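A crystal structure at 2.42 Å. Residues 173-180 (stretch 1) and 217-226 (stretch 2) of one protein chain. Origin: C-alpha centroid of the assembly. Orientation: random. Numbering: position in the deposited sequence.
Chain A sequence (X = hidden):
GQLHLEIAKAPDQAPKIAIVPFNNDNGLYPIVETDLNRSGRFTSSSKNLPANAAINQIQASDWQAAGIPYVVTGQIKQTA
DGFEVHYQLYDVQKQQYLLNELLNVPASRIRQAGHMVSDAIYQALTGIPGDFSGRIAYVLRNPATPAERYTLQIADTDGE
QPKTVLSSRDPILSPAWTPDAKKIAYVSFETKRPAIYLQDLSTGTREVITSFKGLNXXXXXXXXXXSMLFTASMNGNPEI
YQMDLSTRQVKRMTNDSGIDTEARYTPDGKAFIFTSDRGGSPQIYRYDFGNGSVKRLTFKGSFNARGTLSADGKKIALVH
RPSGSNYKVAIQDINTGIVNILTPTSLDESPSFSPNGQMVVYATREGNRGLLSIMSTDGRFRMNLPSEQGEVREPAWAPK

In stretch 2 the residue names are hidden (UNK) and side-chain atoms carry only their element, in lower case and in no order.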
ATOM      1  N   LEU A 173      10.043   8.834 -11.214  1.00 28.98           N
ATOM      2  CA  LEU A 173       8.596   8.946 -11.111  1.00 30.96           C
ATOM      3  C   LEU A 173       7.923   7.588 -11.257  1.00 43.13           C
ATOM      4  O   LEU A 173       8.439   6.683 -11.917  1.00 42.52           O
ATOM      5  CB  LEU A 173       8.030   9.901 -12.174  1.00 31.70           C
ATOM      6  CG  LEU A 173       8.802  11.191 -12.454  1.00 39.61           C
ATOM      7  CD1 LEU A 173       8.332  11.819 -13.755  1.00 33.95           C
ATOM      8  CD2 LEU A 173       8.652  12.168 -11.299  1.00 39.67           C
ATOM      9  N   SER A 174       6.757   7.470 -10.621  1.00 37.53           N
ATOM     10  CA  SER A 174       5.791   6.392 -10.805  1.00 34.01           C
ATOM     11  C   SER A 174       6.383   5.005 -10.582  1.00 31.58           C
ATOM     12  O   SER A 174       6.569   4.250 -11.545  1.00 32.93           O
ATOM     13  CB  SER A 174       5.185   6.474 -12.208  1.00 38.54           C
ATOM     14  OG  SER A 174       4.635   7.756 -12.450  1.00 48.36           O
ATOM     15  N   PRO A 175       6.676   4.622  -9.340  1.00 30.99           N
ATOM     16  CA  PRO A 175       7.052   3.226  -9.077  1.00 38.46           C
ATOM     17  C   PRO A 175       5.838   2.318  -9.225  1.00 35.76           C
ATOM     18  O   PRO A 175       4.760   2.613  -8.704  1.00 41.70           O
ATOM     19  CB  PRO A 175       7.572   3.248  -7.633  1.00 26.58           C
ATOM     20  CG  PRO A 175       7.534   4.675  -7.183  1.00 37.27           C
ATOM     21  CD  PRO A 175       6.669   5.445  -8.120  1.00 40.01           C
ATOM     22  N   ALA A 176       6.019   1.217  -9.950  1.00 32.12           N
ATOM     23  CA  ALA A 176       4.948   0.264 -10.210  1.00 33.78           C
ATOM     24  C   ALA A 176       5.433  -1.138  -9.880  1.00 40.77           C
ATOM     25  O   ALA A 176       6.523  -1.538 -10.302  1.00 33.95           O
ATOM     26  CB  ALA A 176       4.480   0.335 -11.666  1.00 34.45           C
ATOM     27  N   TRP A 177       4.619  -1.882  -9.137  1.00 37.39           N
ATOM     28  CA  TRP A 177       4.991  -3.209  -8.670  1.00 38.59           C
ATOM     29  C   TRP A 177       4.629  -4.263  -9.707  1.00 34.49           C
ATOM     30  O   TRP A 177       3.530  -4.241 -10.271  1.00 40.06           O
ATOM     31  CB  TRP A 177       4.298  -3.523  -7.344  1.00 35.03           C
ATOM     32  CG  TRP A 177       4.957  -2.898  -6.159  1.00 34.89           C
ATOM     33  CD1 TRP A 177       4.597  -1.738  -5.540  1.00 28.74           C
ATOM     34  CD2 TRP A 177       6.093  -3.399  -5.444  1.00 36.21           C
ATOM     35  NE1 TRP A 177       5.438  -1.484  -4.484  1.00 36.12           N
ATOM     36  CE2 TRP A 177       6.366  -2.489  -4.405  1.00 33.81           C
ATOM     37  CE3 TRP A 177       6.905  -4.529  -5.584  1.00 37.62           C
ATOM     38  CZ2 TRP A 177       7.416  -2.673  -3.508  1.00 39.13           C
ATOM     39  CZ3 TRP A 177       7.947  -4.711  -4.694  1.00 35.37           C
ATOM     40  CH2 TRP A 177       8.193  -3.788  -3.669  1.00 47.41           C
ATOM     41  N   THR A 178       5.556  -5.181  -9.955  1.00 40.91           N
ATOM     42  CA  THR A 178       5.268  -6.322 -10.804  1.00 32.96           C
ATOM     43  C   THR A 178       4.285  -7.255 -10.092  1.00 38.07           C
ATOM     44  O   THR A 178       4.233  -7.283  -8.859  1.00 32.17           O
ATOM     45  CB  THR A 178       6.570  -7.047 -11.165  1.00 40.23           C
ATOM     46  OG1 THR A 178       6.736  -7.057 -12.589  1.00 43.16           O
ATOM     47  CG2 THR A 178       6.590  -8.472 -10.645  1.00 42.78           C
ATOM     48  N   PRO A 179       3.467  -8.000 -10.852  1.00 40.84           N
ATOM     49  CA  PRO A 179       2.368  -8.772 -10.231  1.00 32.69           C
ATOM     50  C   PRO A 179       2.768  -9.619  -9.031  1.00 42.30           C
ATOM     51  O   PRO A 179       2.015  -9.672  -8.051  1.00 45.03           O
ATOM     52  CB  PRO A 179       1.866  -9.651 -11.384  1.00 42.07           C
ATOM     53  CG  PRO A 179       2.291  -8.968 -12.624  1.00 39.57           C
ATOM     54  CD  PRO A 179       3.412  -8.026 -12.323  1.00 36.10           C
ATOM     55  N   ASP A 180       3.917 -10.290  -9.074  1.00 40.01           N
ATOM     56  CA  ASP A 180       4.368 -11.096  -7.948  1.00 41.87           C
ATOM     57  C   ASP A 180       5.314 -10.337  -7.022  1.00 43.86           C
ATOM     58  O   ASP A 180       5.934 -10.955  -6.149  1.00 36.90           O
ATOM     59  CB  ASP A 180       5.023 -12.391  -8.446  1.00 41.60           C
ATOM     60  CG  ASP A 180       6.167 -12.145  -9.416  1.00 49.22           C
ATOM     61  OD1 ASP A 180       6.927 -11.176  -9.229  1.00 40.09           O
ATOM     62  OD2 ASP A 180       6.307 -12.934 -10.375  1.00 51.29           O
ATOM     63  N   UNK A 217       5.355   8.161 -18.930  1.00 47.96           N
ATOM     64  CA  UNK A 217       5.603   7.211 -17.866  1.00 47.99           C
ATOM     65  C   UNK A 217       4.362   6.507 -17.359  1.00 53.05           C
ATOM     66  O   UNK A 217       3.571   5.983 -18.150  1.00 51.50           O
ATOM     67  N   UNK A 218       4.191   6.490 -16.034  1.00 49.61           N
ATOM     68  CA  UNK A 218       3.076   5.840 -15.356  1.00 54.78           C
ATOM     69  C   UNK A 218       2.950   4.380 -15.778  1.00 47.67           C
ATOM     70  O   UNK A 218       1.969   4.007 -16.434  1.00 47.44           O
ATOM     71  c   UNK A 218       1.768   6.585 -15.630  1.00 43.42           C
ATOM     72  N   UNK A 219       3.905   3.525 -15.423  1.00 48.37           N
ATOM     73  CA  UNK A 219       3.816   2.119 -15.825  1.00 40.01           C
ATOM     74  C   UNK A 219       2.825   1.343 -14.972  1.00 54.64           C
ATOM     75  O   UNK A 219       2.531   1.698 -13.828  1.00 51.95           O
ATOM     76  c   UNK A 219       5.243   1.595 -15.624  1.00 43.51           C
ATOM     77  c   UNK A 219       5.105   3.809 -14.617  1.00 51.15           C
ATOM     78  c   UNK A 219       5.877   2.522 -14.647  1.00 42.24           C
ATOM     79  N   UNK A 220       2.302   0.271 -15.562  1.00 60.05           N
ATOM     80  CA  UNK A 220       1.382  -0.629 -14.883  1.00 48.40           C
ATOM     81  C   UNK A 220       1.448  -1.978 -15.582  1.00 50.41           C
ATOM     82  O   UNK A 220       1.459  -2.039 -16.814  1.00 56.88           O
ATOM     83  o   UNK A 220      -0.947  -1.008 -14.292  1.00 57.13           O
ATOM     84  c   UNK A 220      -0.051  -0.087 -14.890  1.00 47.19           C
ATOM     85  N   UNK A 221       1.489  -3.049 -14.797  1.00 42.86           N
ATOM     86  CA  UNK A 221       1.783  -4.379 -15.310  1.00 43.98           C
ATOM     87  C   UNK A 221       0.534  -5.249 -15.334  1.00 47.34           C
ATOM     88  O   UNK A 221      -0.310  -5.175 -14.434  1.00 38.64           O
ATOM     89  c   UNK A 221       4.960  -4.798 -15.830  1.00 37.52           C
ATOM     90  c   UNK A 221       2.872  -5.048 -14.473  1.00 36.94           C
ATOM     91  c   UNK A 221       6.027  -3.038 -14.003  1.00 46.80           C
ATOM     92  c   UNK A 221       6.745  -3.378 -15.132  1.00 39.19           C
ATOM     93  c   UNK A 221       4.233  -4.469 -14.698  1.00 47.43           C
ATOM     94  c   UNK A 221       6.211  -4.260 -16.047  1.00 37.94           C
ATOM     95  c   UNK A 221       4.778  -3.577 -13.791  1.00 40.74           C
ATOM     96  N   UNK A 222       0.429  -6.069 -16.376  1.00 44.32           N
ATOM     97  CA  UNK A 222      -0.700  -6.969 -16.527  1.00 42.38           C
ATOM     98  C   UNK A 222      -0.690  -8.029 -15.428  1.00 49.33           C
ATOM     99  O   UNK A 222       0.377  -8.473 -14.994  1.00 47.02           O
ATOM    100  o   UNK A 222      -1.711  -7.213 -18.726  1.00 56.69           O
ATOM    101  c   UNK A 222      -0.654  -7.648 -17.892  1.00 43.10           C
ATOM    102  N   UNK A 223      -1.866  -8.444 -14.953  1.00 44.21           N
ATOM    103  CA  UNK A 223      -1.907  -9.531 -13.959  1.00 43.29           C
ATOM    104  C   UNK A 223      -1.256 -10.816 -14.441  1.00 51.11           C
ATOM    105  O   UNK A 223      -0.687 -11.552 -13.624  1.00 47.47           O
ATOM    106  c   UNK A 223      -3.172  -7.790 -15.142  1.00 43.44           C
ATOM    107  c   UNK A 223      -4.062  -8.469 -14.146  1.00 38.93           C
ATOM    108  c   UNK A 223      -3.406  -9.725 -13.700  1.00 42.22           C
ATOM    109  N   UNK A 224      -1.316 -11.110 -15.740  1.00 50.11           N
ATOM    110  CA  UNK A 224      -0.700 -12.322 -16.270  1.00 49.77           C
ATOM    111  C   UNK A 224       0.814 -12.208 -16.409  1.00 49.46           C
ATOM    112  O   UNK A 224       1.457 -13.187 -16.802  1.00 47.92           O
ATOM    113  o   UNK A 224      -1.836 -11.691 -19.724  1.00 51.74           O
ATOM    114  c   UNK A 224      -1.151 -11.610 -18.683  1.00 56.80           C
ATOM    115  c   UNK A 224      -1.328 -12.691 -17.622  1.00 46.61           C
ATOM    116  o   UNK A 224      -0.337 -10.684 -18.490  1.00 54.84           O
ATOM    117  N   UNK A 225       1.391 -11.048 -16.100  1.00 42.09           N
ATOM    118  CA  UNK A 225       2.823 -10.867 -16.215  1.00 42.11           C
ATOM    119  C   UNK A 225       3.348 -10.832 -17.630  1.00 46.32           C
ATOM    120  O   UNK A 225       4.545 -11.040 -17.842  1.00 50.43           O
ATOM    121  N   UNK A 226       2.485 -10.567 -18.613  1.00 49.84           N
ATOM    122  CA  UNK A 226       2.881 -10.595 -20.013  1.00 51.81           C
ATOM    123  C   UNK A 226       2.881  -9.232 -20.687  1.00 53.75           C
ATOM    124  O   UNK A 226       3.501  -9.090 -21.745  1.00 58.42           O
ATOM    125  n   UNK A 226       3.339 -15.869 -21.113  1.00 75.61           N
ATOM    126  c   UNK A 226       1.960 -11.533 -20.808  1.00 49.10           C
ATOM    127  c   UNK A 226       1.811 -12.919 -20.205  1.00 58.35           C
ATOM    128  c   UNK A 226       1.991 -15.367 -20.726  1.00 74.22           C
ATOM    129  c   UNK A 226       1.722 -13.981 -21.288  1.00 52.21           C
TER
HETATM  130  O   HOH W   1       1.558  -2.171 -11.924  1.00 37.04           O

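Position 217 has no side-chain atoms, which identifies Gly217. Its phi/psi of 116/-131 would jam a CB against the preceding carbonyl oxygen, so the backbone alone calls for glycine.

Position 218 carries a single carbon, so it is Ala218. That carbon points away from stretch 1, and the closest approach is made instead by the backbone, with Ala218 CA 3.8 Å from Ser174 OG.

At position 219 three carbons close a ring onto the backbone N, the signature of Pro219. Its CD lies 3.4 Å from Ser174 O and 3.6 Å from Ser174 CB, while CG packs 4.0 Å from Ala176 CB. The backbone adds a tighter touch, Pro219 O to Ala176 CB at 3.2 Å.

Position 220 has one carbon and then one oxygen. With no second branch on the carbon, this is Ser220. Its CB points away from stretch 1, and its OG is hydrogen-bonded elsewhere in the structure.

Position 221 shows one carbon followed by a six-carbon ring with no further atom, hence Phe221 rather than tyrosine. Chi1 is -73° (m), and CB points toward stretch 1. Thr178 OG1 lies over one ring face, 4.2 Å from Phe221 CD2, whereas Ala176 O sits near the ring plane at the edge, 4.0 Å from Phe221 CE2. Pro179 CD meets Phe221 CB at 3.7 Å.

Position 222 again has one carbon and one oxygen: Ser222. Its CA-to-CB bond points away from stretch 1, but its backbone O reaches within 3.1 Å of Pro179 CG.

Position 223 repeats the ring closed onto N, giving Pro223, whose O is 3.9 Å from Pro179 CB.

Position 224 has two carbons, the second bearing two oxygens, which fits Asp224. It makes no contact with stretch 1; its OD1 accepts a hydrogen bond from the backbone N of position 226 at 2.8 Å.

Position 225 lacks side-chain atoms and has a phi of 70°, favouring Gly225. Its N donates to Ser222 O at 3.0 Å, closing a type I turn.

Position 226 has four carbons in a row ending in nitrogen, so it is Lys226, out of reach of stretch 1.

The strands run nearly parallel, at 4°, with axes 6.4 Å apart at closest approach, yet no direct hydrogen bond joins the stretches. Water 1 bridges them, accepting from Phe221 N at 3.0 Å and donating weakly to Trp177 O at 3.3 Å. Packing supplies the remainder: Ala176 against Pro219 and Phe221, then Pro179 against Phe221 and the turn, with 388 Å² buried in total.

Stretch 2 217-226: GAPSFSPDGK
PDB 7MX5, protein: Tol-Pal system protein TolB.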